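Local structure of nucleocapsid protein (Schmallenberg virus, 4JNG) at residues 35-40 with 120-125. The protein encapsidates the viral genomic RNA, protecting it from nucleases and forming the helical nucleocapsid that serves as template for transcription and replication. Sequence-based numbering, arbitrary orientation.
Sequences LNFGVA and AQIVMP. With nucleotides of chain A.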
ATOM      1  N   LEU B  35     -31.153  24.995   5.172  1.00  5.07           N
ATOM      2  CA  LEU B  35     -29.890  25.029   5.903  1.00  5.00           C
ATOM      3  C   LEU B  35     -30.019  25.702   7.263  1.00  5.00           C
ATOM      4  O   LEU B  35     -30.753  26.670   7.427  1.00  5.11           O
ATOM      5  CB  LEU B  35     -28.821  25.744   5.091  1.00  5.09           C
ATOM      6  CG  LEU B  35     -28.443  25.053   3.791  1.00  5.33           C
ATOM      7  CD1 LEU B  35     -27.558  25.985   2.995  1.00  5.83           C
ATOM      8  CD2 LEU B  35     -27.761  23.720   4.060  1.00  5.14           C
ATOM      9  N   ASN B  36     -29.298  25.156   8.232  1.00  5.00           N
ATOM     10  CA  ASN B  36     -29.075  25.808   9.514  1.00  5.01           C
ATOM     11  C   ASN B  36     -27.726  25.335  10.032  1.00  4.89           C
ATOM     12  O   ASN B  36     -27.138  24.426   9.459  1.00  4.64           O
ATOM     13  CB  ASN B  36     -30.193  25.487  10.510  1.00  5.25           C
ATOM     14  CG  ASN B  36     -30.349  24.003  10.760  1.00  5.67           C
ATOM     15  OD1 ASN B  36     -29.513  23.377  11.407  1.00  5.50           O
ATOM     16  ND2 ASN B  36     -31.435  23.433  10.254  1.00  6.75           N
ATOM     17  N   PHE B  37     -27.254  25.926  11.123  1.00  4.95           N
ATOM     18  CA  PHE B  37     -25.932  25.611  11.653  1.00  4.96           C
ATOM     19  C   PHE B  37     -25.793  24.186  12.186  1.00  5.08           C
ATOM     20  O   PHE B  37     -24.682  23.668  12.256  1.00  5.61           O
ATOM     21  CB  PHE B  37     -25.530  26.613  12.742  1.00  5.06           C
ATOM     22  CG  PHE B  37     -25.372  28.033  12.257  1.00  5.28           C
ATOM     23  CD1 PHE B  37     -25.192  28.332  10.915  1.00  5.58           C
ATOM     24  CD2 PHE B  37     -25.369  29.078  13.168  1.00  5.57           C
ATOM     25  CE1 PHE B  37     -25.035  29.638  10.490  1.00  6.25           C
ATOM     26  CE2 PHE B  37     -25.212  30.385  12.744  1.00  6.19           C
ATOM     27  CZ  PHE B  37     -25.043  30.666  11.407  1.00  6.70           C
ATOM     28  N   GLY B  38     -26.900  23.560  12.574  1.00  5.12           N
ATOM     29  CA  GLY B  38     -26.879  22.151  12.985  1.00  5.00           C
ATOM     30  C   GLY B  38     -26.576  21.249  11.801  1.00  4.96           C
ATOM     31  O   GLY B  38     -25.843  20.262  11.917  1.00  4.79           O
ATOM     32  N   VAL B  39     -27.158  21.584  10.657  1.00  5.00           N
ATOM     33  CA  VAL B  39     -26.943  20.811   9.444  1.00  5.20           C
ATOM     34  C   VAL B  39     -25.480  20.929   9.014  1.00  5.07           C
ATOM     35  O   VAL B  39     -24.858  19.924   8.656  1.00  5.58           O
ATOM     36  CB  VAL B  39     -27.886  21.263   8.308  1.00  5.72           C
ATOM     37  CG1 VAL B  39     -27.533  20.575   7.004  1.00  5.77           C
ATOM     38  CG2 VAL B  39     -29.332  20.967   8.682  1.00  7.26           C
ATOM     39  N   ALA B  40     -24.925  22.139   9.067  1.00  5.04           N
ATOM     40  CA  ALA B  40     -23.514  22.333   8.711  1.00  5.11           C
ATOM     41  C   ALA B  40     -22.605  21.711   9.768  1.00  5.46           C
ATOM     42  O   ALA B  40     -21.537  21.201   9.442  1.00  5.83           O
ATOM     43  CB  ALA B  40     -23.187  23.806   8.526  1.00  4.99           C
ATOM     44  N   ALA B 120     -20.590  28.669  18.481  1.00  7.95           N
ATOM     45  CA  ALA B 120     -20.923  27.716  19.539  1.00  9.08           C
ATOM     46  C   ALA B 120     -21.347  26.341  19.021  1.00  8.95           C
ATOM     47  O   ALA B 120     -21.233  25.358  19.747  1.00  8.67           O
ATOM     48  CB  ALA B 120     -21.995  28.295  20.455  1.00 10.32           C
ATOM     49  N   GLN B 121     -21.806  26.265  17.771  1.00  8.67           N
ATOM     50  CA  GLN B 121     -22.281  25.002  17.188  1.00  8.23           C
ATOM     51  C   GLN B 121     -21.303  24.319  16.221  1.00  7.56           C
ATOM     52  O   GLN B 121     -21.183  23.095  16.233  1.00  7.09           O
ATOM     53  CB  GLN B 121     -23.585  25.233  16.437  1.00  9.03           C
ATOM     54  CG  GLN B 121     -24.785  25.521  17.305  1.00  8.90           C
ATOM     55  CD  GLN B 121     -25.980  25.860  16.452  1.00  8.84           C
ATOM     56  OE1 GLN B 121     -26.181  27.015  16.080  1.00  7.39           O
ATOM     57  NE2 GLN B 121     -26.763  24.848  16.108  1.00  9.88           N
ATOM     58  N   ILE B 122     -20.617  25.102  15.392  1.00  6.71           N
ATOM     59  CA  ILE B 122     -19.845  24.547  14.262  1.00  5.75           C
ATOM     60  C   ILE B 122     -18.358  24.331  14.552  1.00  5.89           C
ATOM     61  O   ILE B 122     -17.657  25.228  15.035  1.00  5.92           O
ATOM     62  CB  ILE B 122     -20.020  25.416  13.000  1.00  5.17           C
ATOM     63  CG1 ILE B 122     -21.498  25.449  12.609  1.00  4.95           C
ATOM     64  CG2 ILE B 122     -19.185  24.882  11.836  1.00  5.09           C
ATOM     65  CD1 ILE B 122     -21.843  26.537  11.624  1.00  4.93           C
ATOM     66  N   VAL B 123     -17.889  23.131  14.209  1.00  6.03           N
ATOM     67  CA  VAL B 123     -16.529  22.702  14.463  1.00  6.17           C
ATOM     68  C   VAL B 123     -15.827  22.413  13.136  1.00  6.29           C
ATOM     69  O   VAL B 123     -16.344  21.679  12.306  1.00  6.48           O
ATOM     70  CB  VAL B 123     -16.525  21.441  15.347  1.00  6.56           C
ATOM     71  CG1 VAL B 123     -15.114  21.089  15.759  1.00  6.68           C
ATOM     72  CG2 VAL B 123     -17.380  21.661  16.592  1.00  7.38           C
ATOM     73  N   MET B 124     -14.657  23.005  12.939  1.00  6.90           N
ATOM     74  CA  MET B 124     -13.843  22.752  11.743  1.00  8.38           C
ATOM     75  C   MET B 124     -12.613  21.965  12.183  1.00  9.50           C
ATOM     76  O   MET B 124     -11.595  22.554  12.553  1.00 10.81           O
ATOM     77  CB  MET B 124     -13.442  24.071  11.074  1.00 10.23           C
ATOM     78  CG  MET B 124     -12.825  23.949   9.680  1.00 13.91           C
ATOM     79  SD  MET B 124     -13.918  23.295   8.392  1.00 19.58           S
ATOM     80  CE  MET B 124     -15.381  24.306   8.627  1.00 16.19           C
ATOM     81  N   PRO B 125     -12.708  20.626  12.166  1.00 10.35           N
ATOM     82  CA  PRO B 125     -11.535  19.818  12.465  1.00 12.01           C
ATOM     83  C   PRO B 125     -10.587  19.822  11.281  1.00 13.12           C
ATOM     84  O   PRO B 125     -10.731  19.023  10.366  1.00 17.12           O
ATOM     85  CB  PRO B 125     -12.114  18.418  12.704  1.00 12.06           C
ATOM     86  CG  PRO B 125     -13.580  18.518  12.520  1.00 11.83           C
ATOM     87  CD  PRO B 125     -13.848  19.786  11.785  1.00 10.30           C
TER
ATOM     88  P     U A  29      -5.474  14.293  10.237  1.00 23.25           P
ATOM     89  OP1   U A  29      -4.969  13.992  11.601  1.00 21.71           O
ATOM     90  OP2   U A  29      -5.781  13.178   9.305  1.00 20.77           O
ATOM     91  O5'   U A  29      -6.776  15.204  10.340  1.00 21.85           O
ATOM     92  C5'   U A  29      -6.897  16.224  11.347  1.00 19.23           C
ATOM     93  C4'   U A  29      -8.345  16.379  11.740  1.00 16.89           C
ATOM     94  O4'   U A  29      -9.118  16.759  10.564  1.00 15.26           O
ATOM     95  C3'   U A  29      -9.010  15.120  12.294  1.00 16.29           C
ATOM     96  O3'   U A  29      -9.904  15.446  13.356  1.00 19.69           O
ATOM     97  C2'   U A  29      -9.757  14.577  11.080  1.00 14.26           C
ATOM     98  O2'   U A  29     -10.840  13.717  11.358  1.00 14.11           O
ATOM     99  C1'   U A  29     -10.209  15.876  10.417  1.00 15.00           C
ATOM    100  N1    U A  29     -10.537  15.758   8.987  1.00 16.94           N
ATOM    101  C2    U A  29     -11.630  16.463   8.515  1.00 18.11           C
ATOM    102  O2    U A  29     -12.308  17.188   9.222  1.00 18.57           O
ATOM    103  N3    U A  29     -11.893  16.291   7.178  1.00 18.55           N
ATOM    104  C4    U A  29     -11.198  15.505   6.285  1.00 17.16           C
ATOM    105  O4    U A  29     -11.563  15.453   5.110  1.00 16.24           O
ATOM    106  C5    U A  29     -10.088  14.802   6.850  1.00 17.05           C
ATOM    107  C6    U A  29      -9.801  14.949   8.149  1.00 16.55           C
ATOM    108  P     U A  30      -9.734  14.798  14.823  1.00 21.63           P
ATOM    109  OP1   U A  30      -8.393  14.167  14.912  1.00 23.04           O
ATOM    110  OP2   U A  30     -10.951  13.994  15.104  1.00 22.83           O
ATOM    111  O5'   U A  30      -9.730  16.074  15.778  1.00 20.61           O
ATOM    112  C5'   U A  30     -10.342  17.287  15.328  1.00 18.85           C
ATOM    113  C4'   U A  30     -10.558  18.276  16.450  1.00 19.92           C
ATOM    114  O4'   U A  30     -11.821  18.961  16.211  1.00 20.20           O
ATOM    115  C3'   U A  30     -10.655  17.726  17.871  1.00 19.64           C
ATOM    116  O3'   U A  30      -9.383  17.713  18.520  1.00 19.47           O
ATOM    117  C2'   U A  30     -11.576  18.739  18.541  1.00 18.32           C
ATOM    118  O2'   U A  30     -10.911  19.918  18.942  1.00 16.94           O
ATOM    119  C1'   U A  30     -12.559  19.047  17.415  1.00 17.91           C
ATOM    120  N1    U A  30     -13.687  18.106  17.346  1.00 15.93           N
ATOM    121  C2    U A  30     -14.806  18.396  18.102  1.00 14.72           C
ATOM    122  O2    U A  30     -14.894  19.391  18.800  1.00 14.79           O
ATOM    123  N3    U A  30     -15.825  17.484  17.998  1.00 14.30           N
ATOM    124  C4    U A  30     -15.841  16.331  17.242  1.00 14.87           C
ATOM    125  O4    U A  30     -16.839  15.609  17.260  1.00 17.69           O
ATOM    126  C5    U A  30     -14.643  16.094  16.497  1.00 15.40           C
ATOM    127  C6    U A  30     -13.632  16.968  16.572  1.00 15.96           C
TER
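With CG anti to its carbonyl carbon (chi1 -71°) and the chain extended to CD, Gln121 reaches across to Phe37, while Ile122 has CG1 likewise anti to the carbonyl carbon, and chi2 of 165° then extends CD1 to the same residue. The motif is an N-capped helix start, at helix 37-45, packed against the C-terminal end of helix 112-121. Gln121 crosses Phe37 at about a right angle: OE1 lies 3.4 Å from Phe37 CB and sits in the ring plane, at the edge by CD2. That edge carries partly positive hydrogens and suits an amide oxygen, and glutamine suits this partly exposed position, its long aliphatic chain bringing a polar amide to Phe37. Ile122 is buried, as suits its apolar, branched side chain; Ile122 CD1 is 3.9 Å from Phe37 CB and comes obliquely to the ring near Phe37 CD1. Ala40 CB, small, lies 4.3 Å from Ile122 CD1. Thr107 of helix 93-110 and Ala118 of helix 112-121 also touch Phe37. Gly38 N lies 3.8 Å from Gln121 NE2, and as a glycine it has no CB to crowd the capping Asn36 OD1. Asn36, short and polar, caps the helix: its OD1 accepts from Val39 N at 3.1 Å and, weakly, from Gly38 N. Past Ile122 the chain runs extended to the RNA, where Val123 CG1 lies 3.5 Å from O2 of U30 of chain A, and Pro125 CB packs 3.4 Å from that nucleotide's C5'.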